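Local coordinates for protein reducing end xylose-releasing exo-oligoxylanase (PDB 5YXT) that probably hydrolyses xylo-oligosaccharides from the reducing end, releasing xylose, as a family 8 glycoside hydrolase of xylan breakdown, at residues C[3-14]-C[273-283]. Residues are numbered along the deposited sequence; the frame is centred on the assembly and turned at random.
Sequences EHQGAYCTGTYR and WEWFAADPWQR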
loop_
_atom_site.group_PDB
_atom_site.type_symbol
_atom_site.label_atom_id
_atom_site.label_comp_id
_atom_site.label_asym_id
_atom_site.label_seq_id
_atom_site.Cartn_x
_atom_site.Cartn_y
_atom_site.Cartn_z
ATOM N N GLU C 3 16.975 2.244 12.187
ATOM C CA GLU C 3 15.524 2.309 12.297
ATOM C C GLU C 3 15.020 1.570 13.536
ATOM O O GLU C 3 13.956 1.905 14.072
ATOM C CB GLU C 3 14.890 1.734 11.029
ATOM C CG GLU C 3 13.394 1.900 10.992
ATOM C CD GLU C 3 12.743 1.197 9.828
ATOM O OE1 GLU C 3 12.701 1.780 8.724
ATOM O OE2 GLU C 3 12.260 0.062 10.025
ATOM N N HIS C 4 15.771 0.578 14.009
ATOM C CA HIS C 4 15.334 -0.308 15.080
ATOM C C HIS C 4 16.097 -0.097 16.377
ATOM O O HIS C 4 15.844 -0.810 17.356
ATOM C CB HIS C 4 15.480 -1.765 14.622
ATOM C CG HIS C 4 15.133 -1.972 13.182
ATOM N ND1 HIS C 4 13.834 -1.953 12.726
ATOM C CD2 HIS C 4 15.911 -2.181 12.094
ATOM C CE1 HIS C 4 13.824 -2.149 11.419
ATOM N NE2 HIS C 4 15.070 -2.301 11.013
ATOM N N GLN C 5 17.030 0.843 16.405
ATOM C CA GLN C 5 17.845 1.122 17.575
ATOM C C GLN C 5 17.646 2.568 17.973
ATOM O O GLN C 5 17.571 3.453 17.108
ATOM C CB GLN C 5 19.341 0.923 17.346
ATOM C CG GLN C 5 19.765 -0.151 16.405
ATOM C CD GLN C 5 21.236 -0.001 16.061
ATOM O OE1 GLN C 5 22.101 -0.488 16.781
ATOM N NE2 GLN C 5 21.521 0.697 14.969
ATOM N N GLY C 6 17.587 2.800 19.277
ATOM C CA GLY C 6 17.422 4.151 19.771
ATOM C C GLY C 6 18.722 4.907 19.622
ATOM O O GLY C 6 19.793 4.411 19.989
ATOM N N ALA C 7 18.632 6.111 19.070
ATOM C CA ALA C 7 19.799 6.972 18.924
ATOM C C ALA C 7 20.451 7.299 20.259
ATOM O O ALA C 7 21.650 7.598 20.301
ATOM C CB ALA C 7 19.391 8.262 18.210
ATOM N N TYR C 8 19.694 7.254 21.352
ATOM C CA TYR C 8 20.305 7.462 22.658
ATOM C C TYR C 8 21.423 6.455 22.909
ATOM O O TYR C 8 22.499 6.815 23.397
ATOM C CB TYR C 8 19.259 7.353 23.758
ATOM C CG TYR C 8 19.918 7.282 25.102
ATOM C CD1 TYR C 8 20.541 8.399 25.637
ATOM C CD2 TYR C 8 19.972 6.080 25.820
ATOM C CE1 TYR C 8 21.173 8.340 26.858
ATOM C CE2 TYR C 8 20.599 6.017 27.043
ATOM C CZ TYR C 8 21.200 7.153 27.554
ATOM O OH TYR C 8 21.827 7.107 28.773
ATOM N N CYS C 9 21.177 5.185 22.595
ATOM C CA CYS C 9 22.151 4.140 22.907
ATOM C C CYS C 9 23.340 4.157 21.961
ATOM O O CYS C 9 24.437 3.748 22.346
ATOM C CB CYS C 9 21.490 2.773 22.855
ATOM S SG CYS C 9 20.266 2.556 24.108
ATOM N N THR C 10 23.141 4.581 20.720
ATOM C CA THR C 10 24.202 4.525 19.721
ATOM C C THR C 10 24.911 5.851 19.515
ATOM O O THR C 10 26.078 5.861 19.116
ATOM C CB THR C 10 23.644 4.081 18.371
ATOM O OG1 THR C 10 22.679 5.045 17.919
ATOM C CG2 THR C 10 22.999 2.701 18.472
ATOM N N GLY C 11 24.234 6.967 19.764
ATOM C CA GLY C 11 24.767 8.258 19.391
ATOM C C GLY C 11 24.733 8.547 17.908
ATOM O O GLY C 11 25.362 9.510 17.469
ATOM N N THR C 12 24.033 7.742 17.119
ATOM C CA THR C 12 23.945 7.950 15.684
ATOM C C THR C 12 22.493 8.132 15.280
ATOM O O THR C 12 21.588 7.518 15.857
ATOM C CB THR C 12 24.559 6.779 14.896
ATOM O OG1 THR C 12 23.760 5.602 15.074
ATOM C CG2 THR C 12 25.993 6.511 15.373
ATOM N N TYR C 13 22.287 8.972 14.274
ATOM C CA TYR C 13 20.962 9.437 13.897
ATOM C C TYR C 13 20.704 9.165 12.428
ATOM O O TYR C 13 21.589 9.330 11.585
ATOM C CB TYR C 13 20.816 10.930 14.200
ATOM C CG TYR C 13 20.924 11.199 15.676
ATOM C CD1 TYR C 13 22.166 11.276 16.307
ATOM C CD2 TYR C 13 19.786 11.332 16.449
ATOM C CE1 TYR C 13 22.262 11.495 17.667
ATOM C CE2 TYR C 13 19.869 11.562 17.791
ATOM C CZ TYR C 13 21.101 11.640 18.400
ATOM O OH TYR C 13 21.146 11.865 19.753
ATOM N N ARG C 14 19.478 8.749 12.139
ATOM C CA ARG C 14 19.031 8.542 10.770
ATOM C C ARG C 14 18.813 9.885 10.083
ATOM O O ARG C 14 18.178 10.781 10.643
ATOM C CB ARG C 14 17.740 7.722 10.802
ATOM C CG ARG C 14 17.189 7.216 9.487
ATOM C CD ARG C 14 16.385 5.897 9.687
ATOM N NE ARG C 14 15.183 6.059 10.507
ATOM C CZ ARG C 14 15.144 5.867 11.819
ATOM N NH1 ARG C 14 16.245 5.503 12.447
ATOM N NH2 ARG C 14 14.011 6.034 12.511
ATOM N N TRP C 273 10.464 7.124 19.018
ATOM C CA TRP C 273 10.909 5.895 18.380
ATOM C C TRP C 273 12.341 6.036 17.885
ATOM O O TRP C 273 13.170 5.143 18.099
ATOM C CB TRP C 273 9.995 5.485 17.229
ATOM C CG TRP C 273 10.513 4.198 16.649
ATOM C CD1 TRP C 273 11.262 4.043 15.513
ATOM C CD2 TRP C 273 10.397 2.897 17.230
ATOM N NE1 TRP C 273 11.593 2.717 15.340
ATOM C CE2 TRP C 273 11.077 1.994 16.382
ATOM C CE3 TRP C 273 9.778 2.403 18.380
ATOM C CZ2 TRP C 273 11.149 0.630 16.651
ATOM C CZ3 TRP C 273 9.854 1.039 18.647
ATOM C CH2 TRP C 273 10.532 0.173 17.782
ATOM N N GLU C 274 12.659 7.156 17.228
ATOM C CA GLU C 274 14.025 7.340 16.749
ATOM C C GLU C 274 15.020 7.389 17.904
ATOM O O GLU C 274 16.103 6.807 17.811
ATOM C CB GLU C 274 14.142 8.605 15.888
ATOM C CG GLU C 274 15.588 9.091 15.636
ATOM C CD GLU C 274 16.416 8.185 14.699
ATOM O OE1 GLU C 274 16.022 7.027 14.419
ATOM O OE2 GLU C 274 17.495 8.639 14.243
ATOM N N TRP C 275 14.670 8.065 19.004
ATOM C CA TRP C 275 15.630 8.247 20.094
ATOM C C TRP C 275 15.762 7.015 20.974
ATOM O O TRP C 275 16.850 6.757 21.501
ATOM C CB TRP C 275 15.240 9.423 20.994
ATOM C CG TRP C 275 15.630 10.777 20.473
ATOM C CD1 TRP C 275 16.152 11.070 19.247
ATOM C CD2 TRP C 275 15.503 12.018 21.165
ATOM N NE1 TRP C 275 16.359 12.421 19.137
ATOM C CE2 TRP C 275 15.962 13.025 20.302
ATOM C CE3 TRP C 275 15.031 12.375 22.432
ATOM C CZ2 TRP C 275 15.973 14.370 20.670
ATOM C CZ3 TRP C 275 15.045 13.706 22.798
ATOM C CH2 TRP C 275 15.515 14.687 21.925
ATOM N N PHE C 276 14.682 6.261 21.166
ATOM C CA PHE C 276 14.686 5.186 22.149
ATOM C C PHE C 276 14.153 3.863 21.637
ATOM O O PHE C 276 14.457 2.837 22.251
ATOM C CB PHE C 276 13.902 5.609 23.403
ATOM C CG PHE C 276 14.638 6.623 24.223
ATOM C CD1 PHE C 276 15.648 6.225 25.091
ATOM C CD2 PHE C 276 14.383 7.966 24.072
ATOM C CE1 PHE C 276 16.362 7.152 25.821
ATOM C CE2 PHE C 276 15.089 8.905 24.806
ATOM C CZ PHE C 276 16.076 8.498 25.674
ATOM N N ALA C 277 13.390 3.848 20.545
ATOM C CA ALA C 277 12.886 2.620 19.927
ATOM C C ALA C 277 12.327 1.667 20.983
ATOM O O ALA C 277 12.601 0.465 20.984
ATOM C CB ALA C 277 13.973 1.952 19.078
ATOM N N ALA C 278 11.519 2.228 21.884
ATOM C CA ALA C 278 11.135 1.567 23.127
ATOM C C ALA C 278 9.796 0.849 23.064
ATOM O O ALA C 278 9.594 -0.119 23.799
ATOM C CB ALA C 278 11.067 2.584 24.270
ATOM N N ASP C 279 8.862 1.310 22.243
ATOM C CA ASP C 279 7.504 0.771 22.242
ATOM C C ASP C 279 7.082 0.544 20.803
ATOM O O ASP C 279 6.763 1.509 20.087
ATOM C CB ASP C 279 6.539 1.708 22.957
ATOM C CG ASP C 279 5.128 1.152 23.034
ATOM O OD1 ASP C 279 4.897 0.001 22.597
ATOM O OD2 ASP C 279 4.251 1.869 23.548
ATOM N N PRO C 280 7.071 -0.705 20.344
ATOM C CA PRO C 280 6.701 -0.982 18.943
ATOM C C PRO C 280 5.284 -0.553 18.590
ATOM O O PRO C 280 4.993 -0.328 17.412
ATOM C CB PRO C 280 6.869 -2.505 18.828
ATOM C CG PRO C 280 7.695 -2.912 20.022
ATOM C CD PRO C 280 7.401 -1.924 21.100
ATOM N N TRP C 281 4.406 -0.403 19.581
ATOM C CA TRP C 281 3.070 0.114 19.320
ATOM C C TRP C 281 3.116 1.458 18.611
ATOM O O TRP C 281 2.233 1.759 17.803
ATOM C CB TRP C 281 2.300 0.237 20.633
ATOM C CG TRP C 281 0.989 0.939 20.498
ATOM C CD1 TRP C 281 -0.225 0.369 20.236
ATOM C CD2 TRP C 281 0.753 2.344 20.630
ATOM N NE1 TRP C 281 -1.198 1.336 20.178
ATOM C CE2 TRP C 281 -0.625 2.558 20.423
ATOM C CE3 TRP C 281 1.577 3.443 20.887
ATOM C CZ2 TRP C 281 -1.205 3.826 20.480
ATOM C CZ3 TRP C 281 0.999 4.711 20.945
ATOM C CH2 TRP C 281 -0.381 4.887 20.736
ATOM N N GLN C 282 4.136 2.274 18.897
ATOM C CA GLN C 282 4.243 3.582 18.255
ATOM C C GLN C 282 4.246 3.469 16.732
ATOM O O GLN C 282 3.651 4.308 16.046
ATOM C CB GLN C 282 5.496 4.309 18.753
ATOM C CG GLN C 282 5.463 4.546 20.260
ATOM C CD GLN C 282 6.710 5.213 20.785
ATOM O OE1 GLN C 282 7.756 5.211 20.134
ATOM N NE2 GLN C 282 6.606 5.793 21.976
ATOM N N ARG C 283 4.911 2.448 16.179
ATOM C CA ARG C 283 4.903 2.280 14.724
ATOM C C ARG C 283 3.504 1.979 14.207
ATOM O O ARG C 283 3.099 2.500 13.160
ATOM C CB ARG C 283 5.896 1.185 14.315
ATOM C CG ARG C 283 7.147 1.265 15.161
ATOM C CD ARG C 283 8.327 0.429 14.654
ATOM N NE ARG C 283 8.524 0.505 13.215
ATOM C CZ ARG C 283 9.274 1.423 12.645
ATOM N NH1 ARG C 283 9.835 2.296 13.437
ATOM N NH2 ARG C 283 9.474 1.457 11.334
HETATM O O HOH W 1 14.664 4.094 15.841
HETATM O O HOH W 2 14.217 -1.698 19.519
HETATM O O HOH W 3 18.955 6.473 15.374
HETATM O O HOH W 4 17.245 10.971 13.122
#
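Ala7 and Tyr8, opening the short helix 7-10, send their amides into the C-terminal end of helix 263-276. Ala7 N donates to Glu274 O at 2.9 Å and Tyr8 N to Trp275 O at 2.9 Å. First-turn amides of one helix thus serve last-turn carbonyls of another. Gly6, at the N-cap and without a side chain, lets the backbones close in, its CA lying 3.2 Å from Trp275 O.

Glu274 suits its place because a carboxylate can accept from several donors. Its chain, bent at chi2 (70°), lets OE2 accept the Arg14 N-H (OE2 to N, 2.9 Å), while OE1 forms a salt bridge with Arg14 NH1; guanidinium and carboxylate planes stand almost perpendicular, at 83°. Water 4 lies within hydrogen-bonding distance of both Glu274 OE2 and Arg14 O. A looser salt bridge joins Glu3 OE2 to Arg283 NH2 at 3.4 Å, through charge alone, since the oxygen lies well out of the guanidinium plane. Trp273 brings an indole N-H to Glu3 O (NE1 to O, 2.8 Å), and water 1 can donate to that carbonyl or to Trp273 O.

Among apolar groups, Tyr8 CB rests 3.6 Å from Phe276 CE1, the two rings near parallel but slid apart. The Tyr13 ring takes Trp275 NE1 at its edge and Ala7 CB over one face; Trp275 NE1 itself donates to Tyr373 O and Tyr13 OH accepts from Ile375 N, bringing the C-terminal region into the same cluster. His4 ND1 is hydrogen-bonded to Asp342 OD2 of the second subunit.

Helix-end carbonyls and a largely buried carboxylate are thereby satisfied by the N-terminal segment, and the negative charge of Glu274 is probably stabilised by Arg14, fastening the chain's start onto the (alpha/alpha)6 barrel of glycoside hydrolase family 8 beside a subunit interface.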